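Local coordinates for protein HP1028 (Helicobacter pylori, PDB 4INN) that belongs to the lipocalin family and probably binds or carries a small hydrophobic ligand inside its beta-barrel, although its natural ligand is not established, at residues V53-H58 against G132-T137; G111-F116 against Y122-A127. The protein carries 1 engineered substitution. All blocks are in the same frame, centred on the assembly; numbering follows the deposited sequence.

Contact 1 (V53-H58 against G132-T137); sequences VEFFEH and GDLEFT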
loop_
_atom_site.group_PDB
_atom_site.type_symbol
_atom_site.label_atom_id
_atom_site.label_comp_id
_atom_site.label_asym_id
_atom_site.label_seq_id
_atom_site.Cartn_x
_atom_site.Cartn_y
_atom_site.Cartn_z
ATOM N N VAL A 53 5.118 3.398 1.586
ATOM C CA VAL A 53 4.491 2.129 1.881
ATOM C C VAL A 53 5.373 0.954 1.539
ATOM O O VAL A 53 6.139 1.044 0.607
ATOM C CB VAL A 53 3.218 1.940 1.063
ATOM C CG1 VAL A 53 2.235 3.058 1.377
ATOM C CG2 VAL A 53 3.532 1.888 -0.420
ATOM N N GLU A 54 5.235 -0.141 2.293
ATOM C CA GLU A 54 5.950 -1.379 2.021
ATOM C C GLU A 54 5.072 -2.525 1.566
ATOM O O GLU A 54 4.136 -2.884 2.251
ATOM C CB GLU A 54 6.717 -1.851 3.256
ATOM C CG GLU A 54 7.464 -3.170 3.027
ATOM C CD GLU A 54 8.551 -3.444 4.046
ATOM O OE1 GLU A 54 8.647 -2.697 5.056
ATOM O OE2 GLU A 54 9.325 -4.413 3.845
ATOM N N PHE A 55 5.421 -3.132 0.437
ATOM C CA PHE A 55 4.749 -4.342 -0.045
ATOM C C PHE A 55 5.521 -5.567 0.475
ATOM O O PHE A 55 6.750 -5.536 0.516
ATOM C CB PHE A 55 4.690 -4.382 -1.581
ATOM C CG PHE A 55 3.621 -3.529 -2.191
ATOM C CD1 PHE A 55 2.476 -4.098 -2.716
ATOM C CD2 PHE A 55 3.787 -2.166 -2.322
ATOM C CE1 PHE A 55 1.486 -3.336 -3.321
ATOM C CE2 PHE A 55 2.808 -1.385 -2.911
ATOM C CZ PHE A 55 1.654 -1.977 -3.422
ATOM N N PHE A 56 4.815 -6.630 0.851
ATOM C CA PHE A 56 5.455 -7.904 1.233
ATOM C C PHE A 56 4.601 -9.105 0.812
ATOM O O PHE A 56 3.413 -8.914 0.561
ATOM C CB PHE A 56 5.737 -7.932 2.750
ATOM C CG PHE A 56 4.495 -7.929 3.627
ATOM C CD1 PHE A 56 4.030 -9.086 4.195
ATOM C CD2 PHE A 56 3.824 -6.749 3.915
ATOM C CE1 PHE A 56 2.895 -9.071 5.020
ATOM C CE2 PHE A 56 2.686 -6.728 4.728
ATOM C CZ PHE A 56 2.231 -7.890 5.296
ATOM N N GLU A 57 5.187 -10.310 0.675
ATOM C CA GLU A 57 4.366 -11.526 0.388
ATOM C C GLU A 57 4.121 -12.357 1.619
ATOM O O GLU A 57 4.899 -12.357 2.541
ATOM C CB GLU A 57 4.907 -12.418 -0.766
ATOM C CG GLU A 57 5.992 -13.453 -0.455
ATOM C CD GLU A 57 5.587 -14.688 0.409
ATOM O OE1 GLU A 57 4.630 -15.452 0.084
ATOM O OE2 GLU A 57 6.293 -14.934 1.435
ATOM N N HIS A 58 3.023 -13.083 1.616
ATOM C CA HIS A 58 2.729 -14.015 2.684
ATOM C C HIS A 58 1.725 -15.028 2.166
ATOM O O HIS A 58 0.703 -14.650 1.603
ATOM C CB HIS A 58 2.169 -13.260 3.885
ATOM C CG HIS A 58 1.531 -14.138 4.919
ATOM N ND1 HIS A 58 2.261 -14.810 5.880
ATOM C CD2 HIS A 58 0.230 -14.439 5.150
ATOM C CE1 HIS A 58 1.436 -15.509 6.643
ATOM N NE2 HIS A 58 0.201 -15.294 6.225
ATOM N N GLY A 132 11.194 -0.917 -11.625
ATOM C CA GLY A 132 10.555 -1.326 -10.382
ATOM C C GLY A 132 9.317 -0.522 -10.012
ATOM O O GLY A 132 8.587 -0.924 -9.134
ATOM N N ASP A 133 9.085 0.607 -10.680
ATOM C CA ASP A 133 7.986 1.521 -10.324
ATOM C C ASP A 133 6.666 0.832 -10.586
ATOM O O ASP A 133 6.611 -0.083 -11.383
ATOM C CB ASP A 133 8.047 2.806 -11.140
ATOM C CG ASP A 133 9.104 3.784 -10.636
ATOM O OD1 ASP A 133 9.122 4.957 -11.133
ATOM O OD2 ASP A 133 9.906 3.406 -9.741
ATOM N N LEU A 134 5.616 1.249 -9.887
ATOM C CA LEU A 134 4.327 0.622 -10.044
ATOM C C LEU A 134 3.382 1.564 -10.729
ATOM O O LEU A 134 3.410 2.770 -10.494
ATOM C CB LEU A 134 3.721 0.224 -8.701
ATOM C CG LEU A 134 4.542 -0.584 -7.705
ATOM C CD1 LEU A 134 3.642 -0.925 -6.517
ATOM C CD2 LEU A 134 5.145 -1.861 -8.270
ATOM N N GLU A 135 2.560 0.995 -11.597
ATOM C CA GLU A 135 1.350 1.632 -12.068
ATOM C C GLU A 135 0.226 1.005 -11.267
ATOM O O GLU A 135 -0.118 -0.142 -11.494
ATOM C CB GLU A 135 1.141 1.397 -13.550
ATOM C CG GLU A 135 2.358 1.741 -14.377
ATOM C CD GLU A 135 1.991 2.045 -15.810
ATOM O OE1 GLU A 135 1.531 1.129 -16.550
ATOM O OE2 GLU A 135 2.146 3.228 -16.185
ATOM N N PHE A 136 -0.329 1.772 -10.333
ATOM C CA PHE A 136 -1.208 1.252 -9.302
ATOM C C PHE A 136 -2.632 1.707 -9.596
ATOM O O PHE A 136 -2.930 2.913 -9.524
ATOM C CB PHE A 136 -0.728 1.787 -7.956
ATOM C CG PHE A 136 -1.576 1.396 -6.804
ATOM C CD1 PHE A 136 -1.222 0.331 -6.011
ATOM C CD2 PHE A 136 -2.721 2.123 -6.478
ATOM C CE1 PHE A 136 -1.996 -0.035 -4.935
ATOM C CE2 PHE A 136 -3.502 1.758 -5.392
ATOM C CZ PHE A 136 -3.136 0.681 -4.626
ATOM N N THR A 137 -3.494 0.761 -9.944
ATOM C CA THR A 137 -4.823 1.078 -10.436
ATOM C C THR A 137 -5.857 0.825 -9.378
ATOM O O THR A 137 -6.101 -0.306 -9.009
ATOM C CB THR A 137 -5.213 0.256 -11.695
ATOM O OG1 THR A 137 -4.316 0.540 -12.789
ATOM C CG2 THR A 137 -6.693 0.576 -12.131
#

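Contact 2 (G111-F116 against Y122-A127); sequences GKAYNF and YYVRVA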
loop_
_atom_site.group_PDB
_atom_site.type_symbol
_atom_site.label_atom_id
_atom_site.label_comp_id
_atom_site.label_asym_id
_atom_site.label_seq_id
_atom_site.Cartn_x
_atom_site.Cartn_y
_atom_site.Cartn_z
ATOM N N GLY A 111 -6.463 -7.546 -5.682
ATOM C CA GLY A 111 -6.192 -6.899 -4.410
ATOM C C GLY A 111 -7.339 -6.029 -3.930
ATOM O O GLY A 111 -8.211 -5.636 -4.708
ATOM N N LYS A 112 -7.334 -5.728 -2.638
ATOM C CA LYS A 112 -8.295 -4.813 -2.056
ATOM C C LYS A 112 -7.583 -3.849 -1.117
ATOM O O LYS A 112 -6.857 -4.264 -0.221
ATOM C CB LYS A 112 -9.344 -5.595 -1.315
ATOM C CG LYS A 112 -10.084 -6.582 -2.192
ATOM C CD LYS A 112 -11.467 -6.847 -1.609
ATOM C CE LYS A 112 -12.444 -5.706 -1.908
ATOM N NZ LYS A 112 -13.621 -5.689 -0.987
ATOM N N ALA A 113 -7.773 -2.557 -1.354
ATOM C CA ALA A 113 -7.139 -1.524 -0.566
ATOM C C ALA A 113 -8.134 -0.751 0.305
ATOM O O ALA A 113 -9.052 -0.106 -0.207
ATOM C CB ALA A 113 -6.397 -0.575 -1.464
ATOM N N TYR A 114 -7.933 -0.790 1.618
ATOM C CA TYR A 114 -8.640 0.134 2.486
ATOM C C TYR A 114 -8.005 1.502 2.372
ATOM O O TYR A 114 -6.792 1.608 2.299
ATOM C CB TYR A 114 -8.638 -0.347 3.945
ATOM C CG TYR A 114 -9.297 0.629 4.901
ATOM C CD1 TYR A 114 -10.692 0.830 4.899
ATOM C CD2 TYR A 114 -8.527 1.372 5.797
ATOM C CE1 TYR A 114 -11.285 1.734 5.779
ATOM C CE2 TYR A 114 -9.116 2.273 6.669
ATOM C CZ TYR A 114 -10.488 2.455 6.667
ATOM O OH TYR A 114 -11.030 3.366 7.564
ATOM N N ASN A 115 -8.824 2.549 2.377
ATOM C CA ASN A 115 -8.321 3.927 2.317
ATOM C C ASN A 115 -8.676 4.755 3.561
ATOM O O ASN A 115 -9.828 5.092 3.776
ATOM C CB ASN A 115 -8.883 4.602 1.087
ATOM C CG ASN A 115 -8.393 6.014 0.935
ATOM O OD1 ASN A 115 -7.288 6.333 1.333
ATOM N ND2 ASN A 115 -9.209 6.865 0.348
ATOM N N PHE A 116 -7.666 5.094 4.355
ATOM C CA PHE A 116 -7.834 5.748 5.661
ATOM C C PHE A 116 -8.468 7.125 5.557
ATOM O O PHE A 116 -9.187 7.541 6.461
ATOM C CB PHE A 116 -6.466 5.875 6.358
ATOM C CG PHE A 116 -5.979 4.591 6.925
ATOM C CD1 PHE A 116 -6.247 4.255 8.245
ATOM C CD2 PHE A 116 -5.280 3.680 6.135
ATOM C CE1 PHE A 116 -5.805 3.046 8.770
ATOM C CE2 PHE A 116 -4.846 2.460 6.665
ATOM C CZ PHE A 116 -5.121 2.143 7.979
ATOM N N TYR A 122 -11.244 -0.390 -1.949
ATOM C CA TYR A 122 -11.225 -0.311 -3.400
ATOM C C TYR A 122 -10.558 -1.550 -3.935
ATOM O O TYR A 122 -9.660 -2.061 -3.310
ATOM C CB TYR A 122 -10.390 0.867 -3.873
ATOM C CG TYR A 122 -10.898 2.200 -3.470
ATOM C CD1 TYR A 122 -11.472 3.056 -4.396
ATOM C CD2 TYR A 122 -10.788 2.630 -2.149
ATOM C CE1 TYR A 122 -11.937 4.296 -4.018
ATOM C CE2 TYR A 122 -11.249 3.880 -1.767
ATOM C CZ TYR A 122 -11.820 4.695 -2.702
ATOM O OH TYR A 122 -12.251 5.926 -2.311
ATOM N N TYR A 123 -10.968 -2.003 -5.115
ATOM C CA TYR A 123 -10.288 -3.091 -5.786
ATOM C C TYR A 123 -9.008 -2.542 -6.401
ATOM O O TYR A 123 -9.006 -1.439 -6.925
ATOM C CB TYR A 123 -11.174 -3.682 -6.867
ATOM C CG TYR A 123 -12.469 -4.231 -6.353
ATOM C CD1 TYR A 123 -12.543 -5.546 -5.860
ATOM C CD2 TYR A 123 -13.641 -3.457 -6.363
ATOM C CE1 TYR A 123 -13.742 -6.065 -5.385
ATOM C CE2 TYR A 123 -14.843 -3.979 -5.913
ATOM C CZ TYR A 123 -14.880 -5.282 -5.418
ATOM O OH TYR A 123 -16.059 -5.828 -4.958
ATOM N N VAL A 124 -7.927 -3.313 -6.316
ATOM C CA VAL A 124 -6.616 -2.864 -6.765
ATOM C C VAL A 124 -5.994 -3.875 -7.726
ATOM O O VAL A 124 -6.046 -5.102 -7.469
ATOM C CB VAL A 124 -5.677 -2.625 -5.550
ATOM C CG1 VAL A 124 -4.229 -2.435 -5.981
ATOM C CG2 VAL A 124 -6.140 -1.396 -4.750
ATOM N N ARG A 125 -5.434 -3.366 -8.835
ATOM C CA ARG A 125 -4.477 -4.150 -9.646
ATOM C C ARG A 125 -3.189 -3.343 -9.905
ATOM O O ARG A 125 -3.178 -2.139 -9.764
ATOM C CB ARG A 125 -5.073 -4.745 -10.934
ATOM C CG ARG A 125 -5.668 -3.762 -11.917
ATOM C CD ARG A 125 -6.132 -4.507 -13.144
ATOM N NE ARG A 125 -7.014 -3.732 -14.014
ATOM C CZ ARG A 125 -6.647 -2.791 -14.895
ATOM N NH1 ARG A 125 -5.382 -2.422 -15.029
ATOM N NH2 ARG A 125 -7.575 -2.178 -15.636
ATOM N N VAL A 126 -2.102 -4.053 -10.197
ATOM C CA VAL A 126 -0.802 -3.451 -10.294
ATOM C C VAL A 126 -0.022 -4.055 -11.466
ATOM O O VAL A 126 -0.011 -5.267 -11.668
ATOM C CB VAL A 126 0.031 -3.630 -8.992
ATOM C CG1 VAL A 126 1.413 -3.018 -9.177
ATOM C CG2 VAL A 126 -0.647 -2.975 -7.799
ATOM N N ALA A 127 0.617 -3.160 -12.216
ATOM C CA ALA A 127 1.578 -3.511 -13.250
ATOM C C ALA A 127 2.910 -2.884 -12.823
ATOM O O ALA A 127 2.944 -1.712 -12.479
ATOM C CB ALA A 127 1.118 -2.946 -14.596
#

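Contact 1 (V53-H58 against G132-T137)
F55 presses the far end of its ring against the side chain of L134, whose CD1 methyl stands 3.7 Å from F55 CE2 and 3.8 Å from F55 CZ. The methyl thus sits against the CE2-CZ bond and approaches the ring obliquely. The two side chains come from opposite directions and together bridge backbones that remain 11.2 Å apart from F55 CA to L134 CA. L134 spans its share of this gap because its second torsion is extended (chi2 -175°), which carries CD1 away from its own strand. F136 joins more loosely: its CE1 lies at the edge of the F55 ring, near the ring plane, 4.4 Å from F55 CZ. It reaches this point with CG anti to the backbone N (chi1 177°), and from its own side the encounter with F55 is again oblique. All three residues are buried, yet the two segments hide only 98 Å² from each other, and the attraction between them is purely apolar. The arrangement illustrates how a lipocalin-type barrel packs its interior, with large side chains on separate strands meeting across the lumen. The side chain of F136 also comes within about 5 Å of a bound polyethylene glycol fragment, a molecule that probably came from the crystallisation liquor but may mark the pocket. Strand 51-58 is flanked in the sheet by strands 38-41 and 61-69, and Y40 of the former sets its ring nearly perpendicular to that of F55. Strand 134-139 lies between strands 120-128 and 147-154; W152 of the latter stacks on F136 and also touches L134. F56, the next residue after F55, packs instead on helix 170-174, which lies against strand 51-58.

Contact 2 (G111-F116 against Y122-A127)
Y122 faces A113 across two antiparallel strands, and this hydrogen-bonded pair is held in both directions: A113 N donates to Y122 O at 2.8 Å in a nearly straight bond (169° at the hydrogen), and Y122 N donates to A113 O, also at 2.8 Å. The tyrosine ring then leans along the partner strand. A113 O lies in the ring plane at its edge, 3.8 Å from Y122 CD2, while N115 CB comes obliquely to within 3.8 Å of Y122 CE2. At the end of the ring, the hydroxyl is hydrogen-bonded to D118, in the turn that joins the strands. The paired strands, 107-115 and 120-128, are the two arms of a beta hairpin and adjacent members of the closed lipocalin barrel. Y122 lines the pocket that holds the bound polyethylene glycol fragment, and it meets Y140 edge-to-face. V124 lies on the same face of the sheet as Y122, paired with G111 through V124 N to G111 O (2.8 Å) and a more bent return bond from G111 N to V124 O (3.1 Å). V124 CG2, which its first torsion places beside the backbone N and anti to the carbonyl carbon, reaches diagonally over the sheet to A113 CB, 3.4 Å away. The other face carries K112 and Y123, a non-hydrogen-bonded pair whose side chains run alongside each other, with K112 CE 3.7 Å from Y123 CE1.

How the contacts relate
Contacts 1 and 2 lie with their centres about 10 Å apart in one eight-stranded antiparallel barrel, and show two ways in which it is held together: contact 2 joins neighbouring strands, whereas contact 1 reaches across the interior. Along the chain the hairpin of 111-116 and 122-127 is nested in the loop that contact 1 closes between 53-58 and 132-137. Strands 120-128 and 134-139 are successive and adjacent, so the contacts touch: E135 N probably hydrogen-bonds to A127 O, and T137 N to R125 O, both at 2.9 Å. F136 CE1 also packs on V124 CG1, making the hairpin wall and the cross-barrel cluster continuous beside the ligand pocket.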